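Local coordinates for putative PAS/PAC sensor protein (Nakamurella multipartita DSM 44233, PDB 6HMJ), which acts as a flavin-binding blue-light receptor of the light-oxygen-voltage (LOV) type that mediates RNA binding and translational regulation, at the interface of chains A and B. Sequence-based numbering; all coordinates share one arbitrary frame. Chains: chain A/B, Putative PAS/PAC sensor protein.

Contacts 1 and 4 are neighbours, with C-alpha centres about 10 Å apart; they share A:Val109, B:Val75 and B:Thr93 and together pack the N-terminal PAS sheets of the two chains face against face. Contact 2 lies about 16 Å from contact 4, at the start of helix 114-149 of chain A, whose first turn also supplies A:Arg116 to contact 4. That helix runs on to contact 3, in the ANTAR segment, about 36 Å from contact 2. In chain A one continuous helix thus ties the PAS pairing to the ANTAR pairing, whereas chain B is not helical at 117-120; this is a plausible signal path if this assembly is the working dimer.

Contact 1: the interface of chains A and B. Residues chain A 14, 93, 95, 107, 109; chain B 73, 75, 93, 95, 107.
The pyrrolidine ring of B:Pro73 is the nearest thing here to a flat group, and it presents its CG corner to A:Ser14. CG lies 3.5 Å from the hydroxyl OG of A:Ser14, and the serine CB stands beside it, making a small van der Waals patch at the rim of the packed PAS sheets. Further in, threonines from strand 85-97 of chain A and strand 88-99 of chain B meet around the two-fold axis. The side chains of A:Thr95 and B:Thr95 run antiparallel alongside each other, and their hydroxyls share a weak hydrogen bond, OG1 to OG1 at 3.2 Å; either could be the donor. B:Thr107 also gives a weak bond from its OG1 to OG1 of B:Thr95, 3.1 Å away, so that oxygen is held loosely from both chains. The methyl CG2 of B:Thr95 meets CG2 of A:Thr107 tip to tip at 3.6 Å and lies alongside CG2 of A:Val109 at 3.7 Å. CG1 of A:Val109 faces CG2 of B:Val75 more distantly. A:Thr93 holds CG2 anti to its backbone N (chi1 -58° for OG1), whereas B:Thr93 sets OG1 between backbone N and carbonyl carbon (71°); a methyl therefore meets a hydroxyl, A:Thr93 CG2 resting 3.5 Å from B:Thr93 OG1.

Contact 2: the interface of chains A and B. Residues chain A 117, 120-121, 124; chain B 117-120.
A:Glu124 reaches B:Ala120 with CG anti to its backbone N (chi1 179°) and an extended chain, while A:Thr121 turns OG1 toward B:Arg118 by holding it anti to its own carbonyl carbon (chi1 -61°). Both project from helix 114-149, which leads from the N-terminal PAS domain into the RNA-binding ANTAR domain. In chain B, residues 117-120 are not helical, and two of their backbone groups, the carbonyl of B:Arg118 and the amide of B:Ala120, bond to chain A. The hydroxyl OG1 of A:Thr121 donates to the carbonyl O of B:Arg118 at 2.6 Å, tilted 33° from the carbonyl plane. The same OG1 lies 3.3 Å from the carbonyl O of A:Val117, a weak intrahelical alternative for its hydrogen. One turn on, the amide N of B:Ala120 donates to the carboxylate OE1 of A:Glu124 at 2.9 Å, coming from above the carboxylate plane. The methyl CB of B:Ala120 packs 3.7 Å from CD of A:Glu124. B:Arg118 bends at chi3, and OG1 of A:Thr121 sits over one face of its guanidinium, toward the rim; CG2 of A:Thr121 is 4.1 Å from CZ of B:Arg118. The B:Arg118 side chain crosses that of A:Val117 at about a right angle, its CB 4.1 Å from the valine CG1.

Contact 3: the interface of chains A and B. Residues chain A 140, 143-144, 147, 154; chain B 141, 145.
B:Gln141 lies across helix 114-149 of chain A, where the ANTAR segments, the helical RNA-binding modules of this receptor, come together through helix 139-149 of chain B. The apolar contacts gather around B:Ile145. Its CG1 sits 3.6 Å from CA of A:Gly144, whose lack of a side chain probably lets the isoleucine come down onto the helix backbone. The tip CD1 of B:Ile145 lies 3.9 Å from the methyl CE of A:Met147, the two side chains crossing obliquely, and the methionine chain bends at chi3 to bring CE there. Polar groups meet apolar ones or backbone: nitrogen and oxygen atoms of opposite chains stay too far apart to bond. The glutamine is extended, with CG anti to the backbone N (chi1 -179°), and this carries its amide past the helix flank. There its side chain crosses that of A:Met147 at about a right angle, with NE2 of B:Gln141 3.4 Å from the thioether SD of A:Met147. NE2 also lies 4.2 Å from the methyl CB of A:Ala154 at the start of helix 154-167. At the other end of the amide, OE1 of B:Gln141 faces the aliphatic CD of A:Lys143 at 4.2 Å. Backbone contact comes at the base of the same residue, where the carbonyl O of A:Asp140 lies 3.6 Å from CB of B:Gln141. An alanine here would probably leave a gap beside A:Met147 SD and A:Ala154 CB and hold the thioether less firmly.

Contact 4: the interface of chains A and B. Residues chain A 10, 12, 91, 109, 111, 113, 116; chain B 75, 77, 91, 93, 113.
A:Phe12 spreads its ring over the side chain of B:Val75, and the contact grows from CB outward. CB of A:Phe12 is 4.1 Å from the methyl CG2 of B:Val75, CG approaches it to 3.5 Å, and CD1 and CE1 also meet the valine CB at 3.7 Å each. At the tip, CZ comes near the backbone N of B:Val75. The methyl CG2 thus stands over the middle of one ring face, a CH-pi contact, with chi1 of 65° placing the phenylalanine CG between its backbone N and carbonyl carbon. A leucine in place of A:Phe12 would probably lose this flat seat, leaving the B:Val75 methyl without its ring face and a gap between the sheets. Nearby, the methyl CE of B:Met91 meets CG2 of A:Thr111 tip to tip at 3.6 Å and packs against CD2 of A:Leu113. A:Arg116 and B:Asn77 lie antiparallel, side by side, and NH1 of the A:Arg116 guanidinium gives a weak hydrogen bond to the amide OD1 of B:Asn77, 3.1 Å away. The same NH1 lies 3.4 Å from CD1 of B:Leu113. The patch belongs to the packed faces of the two PAS sheets, with strands 11-18, 85-97 and 105-112 of chain A facing strands 74-80 and 88-99 of chain B, and it ends where helix 114-149 begins.

Contact 1: the interface of chains A and B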
# COMPACT_ATOMS: atom_id res chain seq x y z
N SER A 14 -9.16 -0.40 -55.79
CA SER A 14 -10.21 0.33 -56.47
C SER A 14 -10.40 -0.21 -57.88
O SER A 14 -9.52 -0.87 -58.44
CB SER A 14 -9.88 1.83 -56.54
OG SER A 14 -8.62 2.04 -57.17
N THR A 93 -17.26 0.06 -51.37
CA THR A 93 -17.97 1.31 -51.56
C THR A 93 -18.05 1.60 -53.05
O THR A 93 -17.07 1.45 -53.78
CB THR A 93 -17.27 2.46 -50.83
OG1 THR A 93 -17.16 2.15 -49.44
CG2 THR A 93 -18.04 3.76 -51.00
N THR A 95 -19.35 4.50 -55.89
CA THR A 95 -19.81 5.83 -56.24
C THR A 95 -19.83 5.97 -57.76
O THR A 95 -18.98 5.40 -58.46
CB THR A 95 -18.94 6.92 -55.62
OG1 THR A 95 -17.56 6.69 -55.94
CG2 THR A 95 -19.11 6.93 -54.10
N THR A 107 -17.15 3.99 -59.69
CA THR A 107 -15.89 3.78 -59.00
C THR A 107 -16.15 2.91 -57.78
O THR A 107 -17.02 3.23 -56.95
CB THR A 107 -15.26 5.11 -58.58
OG1 THR A 107 -15.17 5.98 -59.71
CG2 THR A 107 -13.87 4.88 -58.02
N VAL A 109 -14.40 0.79 -54.40
CA VAL A 109 -13.28 0.72 -53.46
C VAL A 109 -13.52 -0.49 -52.58
O VAL A 109 -14.47 -0.51 -51.79
CB VAL A 109 -13.15 1.99 -52.61
CG1 VAL A 109 -12.00 1.85 -51.62
CG2 VAL A 109 -12.94 3.21 -53.50
N PRO B 73 -7.66 7.19 -55.12
CA PRO B 73 -8.57 7.01 -53.98
C PRO B 73 -7.82 6.90 -52.66
O PRO B 73 -6.70 6.39 -52.58
CB PRO B 73 -9.29 5.70 -54.31
CG PRO B 73 -8.40 4.99 -55.28
CD PRO B 73 -7.71 6.06 -56.06
N VAL B 75 -8.32 6.11 -48.29
CA VAL B 75 -9.11 5.51 -47.22
C VAL B 75 -8.54 5.97 -45.89
O VAL B 75 -7.32 5.90 -45.67
CB VAL B 75 -9.11 3.97 -47.31
CG1 VAL B 75 -9.69 3.37 -46.04
CG2 VAL B 75 -9.90 3.51 -48.53
N THR B 93 -13.95 6.57 -47.32
CA THR B 93 -13.34 6.35 -48.63
C THR B 93 -13.55 7.59 -49.49
O THR B 93 -14.61 8.22 -49.44
CB THR B 93 -13.93 5.12 -49.32
OG1 THR B 93 -15.26 5.40 -49.75
CG2 THR B 93 -13.94 3.93 -48.37
N THR B 95 -12.88 9.22 -53.52
CA THR B 95 -12.55 9.02 -54.92
C THR B 95 -12.69 10.35 -55.65
O THR B 95 -13.43 11.24 -55.22
CB THR B 95 -13.44 7.96 -55.57
OG1 THR B 95 -14.82 8.30 -55.38
CG2 THR B 95 -13.18 6.58 -54.98
N THR B 107 -15.82 12.78 -54.22
CA THR B 107 -16.96 12.21 -53.52
C THR B 107 -16.44 11.35 -52.38
O THR B 107 -15.56 10.51 -52.58
CB THR B 107 -17.85 11.39 -54.45
OG1 THR B 107 -17.25 10.11 -54.69
CG2 THR B 107 -18.04 12.10 -55.79

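Contact 2: the interface of chains A and B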
# COMPACT_ATOMS: atom_id res chain seq x y z
N VAL A 117 -10.13 -4.50 -37.85
CA VAL A 117 -10.86 -5.30 -36.87
C VAL A 117 -9.92 -5.89 -35.84
O VAL A 117 -10.23 -5.91 -34.64
CB VAL A 117 -11.68 -6.39 -37.60
CG1 VAL A 117 -12.00 -7.54 -36.66
CG2 VAL A 117 -12.95 -5.80 -38.17
N ALA A 120 -8.66 -3.15 -33.31
CA ALA A 120 -9.68 -2.73 -32.35
C ALA A 120 -9.79 -3.74 -31.22
O ALA A 120 -9.89 -3.36 -30.04
CB ALA A 120 -11.02 -2.56 -33.05
N THR A 121 -9.77 -5.04 -31.54
CA THR A 121 -9.79 -6.06 -30.51
C THR A 121 -8.56 -5.97 -29.62
O THR A 121 -8.66 -6.02 -28.39
CB THR A 121 -9.88 -7.45 -31.15
OG1 THR A 121 -11.10 -7.55 -31.91
CG2 THR A 121 -9.86 -8.54 -30.09
N GLU A 124 -8.97 -3.06 -27.18
CA GLU A 124 -9.86 -3.38 -26.08
C GLU A 124 -9.14 -4.18 -25.00
O GLU A 124 -9.35 -3.96 -23.80
CB GLU A 124 -11.07 -4.16 -26.60
CG GLU A 124 -12.07 -4.57 -25.53
CD GLU A 124 -13.22 -5.39 -26.09
OE1 GLU A 124 -13.20 -5.71 -27.30
OE2 GLU A 124 -14.15 -5.71 -25.32
N VAL B 117 -17.28 -4.73 -35.80
CA VAL B 117 -16.33 -4.83 -34.70
C VAL B 117 -16.46 -6.19 -34.03
O VAL B 117 -17.57 -6.69 -33.82
CB VAL B 117 -16.53 -3.68 -33.70
CG1 VAL B 117 -17.78 -3.90 -32.87
CG2 VAL B 117 -15.31 -3.55 -32.81
N ARG B 118 -15.32 -6.78 -33.70
CA ARG B 118 -15.26 -8.05 -32.98
C ARG B 118 -14.76 -7.76 -31.57
O ARG B 118 -13.66 -7.22 -31.41
CB ARG B 118 -14.35 -9.04 -33.69
CG ARG B 118 -14.14 -10.34 -32.94
CD ARG B 118 -13.38 -11.34 -33.79
NE ARG B 118 -11.97 -10.97 -33.87
CZ ARG B 118 -11.07 -11.20 -32.91
NH1 ARG B 118 -11.44 -11.79 -31.78
NH2 ARG B 118 -9.81 -10.82 -33.08
N ARG B 119 -15.55 -8.12 -30.57
CA ARG B 119 -15.21 -7.80 -29.20
C ARG B 119 -14.31 -8.89 -28.61
O ARG B 119 -14.27 -10.03 -29.08
CB ARG B 119 -16.49 -7.64 -28.37
CG ARG B 119 -17.29 -6.43 -28.82
CD ARG B 119 -18.37 -6.00 -27.86
NE ARG B 119 -19.00 -4.77 -28.34
CZ ARG B 119 -18.58 -3.54 -28.08
NH1 ARG B 119 -17.50 -3.34 -27.33
NH2 ARG B 119 -19.24 -2.50 -28.59
N ALA B 120 -13.58 -8.52 -27.56
CA ALA B 120 -12.64 -9.44 -26.93
C ALA B 120 -13.37 -10.42 -26.03
O ALA B 120 -14.23 -10.02 -25.23
CB ALA B 120 -11.60 -8.66 -26.13

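Contact 3: the interface of chains A and B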
# COMPACT_ATOMS: atom_id res chain seq x y z
N ASP A 140 -1.52 -5.15 -4.15
CA ASP A 140 -0.14 -5.41 -3.75
C ASP A 140 0.33 -4.41 -2.70
O ASP A 140 1.03 -4.78 -1.75
CB ASP A 140 0.78 -5.38 -4.98
CG ASP A 140 0.60 -6.60 -5.86
OD1 ASP A 140 0.09 -7.63 -5.36
OD2 ASP A 140 0.98 -6.54 -7.05
N LYS A 143 -1.48 -5.27 0.48
CA LYS A 143 -0.89 -6.49 1.02
C LYS A 143 0.39 -6.17 1.78
O LYS A 143 0.61 -6.69 2.88
CB LYS A 143 -0.57 -7.48 -0.11
CG LYS A 143 -0.13 -8.85 0.40
CD LYS A 143 0.47 -9.74 -0.69
CE LYS A 143 -0.44 -9.99 -1.86
NZ LYS A 143 0.22 -10.92 -2.83
N GLY A 144 1.23 -5.30 1.22
CA GLY A 144 2.46 -4.93 1.90
C GLY A 144 2.23 -4.12 3.15
O GLY A 144 2.92 -4.30 4.16
N MET A 147 1.29 -6.52 5.76
CA MET A 147 2.43 -7.35 6.12
C MET A 147 3.28 -6.68 7.20
O MET A 147 3.57 -7.29 8.24
CB MET A 147 3.29 -7.62 4.89
CG MET A 147 2.76 -8.72 3.98
SD MET A 147 3.83 -8.98 2.55
CE MET A 147 5.30 -9.62 3.34
N ALA A 154 3.17 -12.64 3.68
CA ALA A 154 2.31 -12.20 2.59
C ALA A 154 1.02 -13.00 2.52
O ALA A 154 -0.05 -12.44 2.26
CB ALA A 154 3.07 -12.28 1.27
N GLN B 141 4.16 -3.68 -3.75
CA GLN B 141 4.20 -4.38 -2.48
C GLN B 141 5.35 -3.87 -1.62
O GLN B 141 5.18 -3.64 -0.42
CB GLN B 141 4.32 -5.89 -2.72
CG GLN B 141 4.35 -6.72 -1.45
CD GLN B 141 4.29 -8.21 -1.74
OE1 GLN B 141 3.86 -8.62 -2.82
NE2 GLN B 141 4.70 -9.02 -0.78
N ILE B 145 5.21 -2.19 2.16
CA ILE B 145 5.98 -2.69 3.29
C ILE B 145 6.78 -1.57 3.94
O ILE B 145 6.83 -1.45 5.17
CB ILE B 145 6.88 -3.86 2.85
CG1 ILE B 145 6.02 -5.11 2.62
CG2 ILE B 145 7.97 -4.12 3.88
CD1 ILE B 145 6.78 -6.28 2.00

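Contact 4: the interface of chains A and B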
# COMPACT_ATOMS: atom_id res chain seq x y z
N ALA A 10 -4.24 0.32 -43.72
CA ALA A 10 -5.40 0.26 -44.59
C ALA A 10 -5.05 -0.36 -45.94
O ALA A 10 -4.36 0.26 -46.75
CB ALA A 10 -6.00 1.65 -44.78
N PHE A 12 -6.54 -1.59 -49.36
CA PHE A 12 -7.73 -1.44 -50.18
C PHE A 12 -7.33 -1.36 -51.64
O PHE A 12 -6.19 -1.04 -51.98
CB PHE A 12 -8.53 -0.20 -49.77
CG PHE A 12 -7.80 1.09 -50.03
CD1 PHE A 12 -6.91 1.59 -49.10
CD2 PHE A 12 -8.02 1.80 -51.19
CE1 PHE A 12 -6.24 2.77 -49.33
CE2 PHE A 12 -7.35 2.99 -51.43
CZ PHE A 12 -6.47 3.47 -50.50
N MET A 91 -15.33 -4.69 -47.20
CA MET A 91 -16.40 -3.74 -47.47
C MET A 91 -16.11 -3.07 -48.80
O MET A 91 -14.97 -2.66 -49.05
CB MET A 91 -16.50 -2.70 -46.34
CG MET A 91 -17.59 -1.65 -46.53
SD MET A 91 -17.05 0.03 -46.15
CE MET A 91 -15.78 0.28 -47.39
N VAL A 109 -14.40 0.79 -54.40
CA VAL A 109 -13.28 0.72 -53.46
C VAL A 109 -13.52 -0.49 -52.58
O VAL A 109 -14.47 -0.51 -51.79
CB VAL A 109 -13.15 1.99 -52.61
CG1 VAL A 109 -12.00 1.85 -51.62
CG2 VAL A 109 -12.94 3.21 -53.50
N THR A 111 -12.19 -2.68 -49.58
CA THR A 111 -11.34 -2.50 -48.41
C THR A 111 -11.29 -3.78 -47.61
O THR A 111 -12.32 -4.41 -47.37
CB THR A 111 -11.84 -1.34 -47.54
OG1 THR A 111 -12.07 -0.19 -48.35
CG2 THR A 111 -10.81 -1.00 -46.47
N LEU A 113 -10.92 -5.23 -44.14
CA LEU A 113 -11.08 -4.80 -42.76
C LEU A 113 -10.37 -5.72 -41.77
O LEU A 113 -10.59 -5.59 -40.56
CB LEU A 113 -12.57 -4.71 -42.41
CG LEU A 113 -13.41 -3.77 -43.28
CD1 LEU A 113 -14.88 -3.89 -42.93
CD2 LEU A 113 -12.94 -2.33 -43.13
N ARG A 116 -7.99 -3.56 -39.42
CA ARG A 116 -8.73 -2.63 -38.57
C ARG A 116 -9.50 -3.38 -37.48
O ARG A 116 -9.53 -2.95 -36.32
CB ARG A 116 -9.67 -1.79 -39.42
CG ARG A 116 -10.51 -0.79 -38.66
CD ARG A 116 -9.71 0.44 -38.29
NE ARG A 116 -10.43 1.30 -37.36
CZ ARG A 116 -11.32 2.22 -37.73
NH1 ARG A 116 -11.60 2.41 -39.01
NH2 ARG A 116 -11.92 2.96 -36.80
N VAL B 75 -8.32 6.11 -48.29
CA VAL B 75 -9.11 5.51 -47.22
C VAL B 75 -8.54 5.97 -45.89
O VAL B 75 -7.32 5.90 -45.67
CB VAL B 75 -9.11 3.97 -47.31
CG1 VAL B 75 -9.69 3.37 -46.04
CG2 VAL B 75 -9.90 3.51 -48.53
N ASN B 77 -8.97 5.70 -41.64
CA ASN B 77 -9.53 5.06 -40.45
C ASN B 77 -9.66 6.11 -39.35
O ASN B 77 -8.71 6.86 -39.09
CB ASN B 77 -8.65 3.90 -40.00
CG ASN B 77 -8.67 2.74 -40.97
OD1 ASN B 77 -9.73 2.34 -41.45
ND2 ASN B 77 -7.51 2.18 -41.25
N MET B 91 -14.96 4.48 -41.11
CA MET B 91 -14.05 4.55 -42.23
C MET B 91 -14.59 5.55 -43.24
O MET B 91 -15.80 5.69 -43.41
CB MET B 91 -13.91 3.16 -42.88
CG MET B 91 -13.23 3.14 -44.23
SD MET B 91 -12.96 1.45 -44.82
CE MET B 91 -11.93 0.77 -43.52
N THR B 93 -13.95 6.57 -47.32
CA THR B 93 -13.34 6.35 -48.63
C THR B 93 -13.55 7.59 -49.49
O THR B 93 -14.61 8.22 -49.44
CB THR B 93 -13.93 5.12 -49.32
OG1 THR B 93 -15.26 5.40 -49.75
CG2 THR B 93 -13.94 3.93 -48.37
N LEU B 113 -18.51 1.45 -38.81
CA LEU B 113 -17.98 0.10 -38.74
C LEU B 113 -18.42 -0.64 -37.49
O LEU B 113 -17.89 -1.72 -37.21
CB LEU B 113 -16.45 0.12 -38.82
CG LEU B 113 -15.83 0.69 -40.09
CD1 LEU B 113 -14.31 0.67 -39.99
CD2 LEU B 113 -16.30 -0.06 -41.32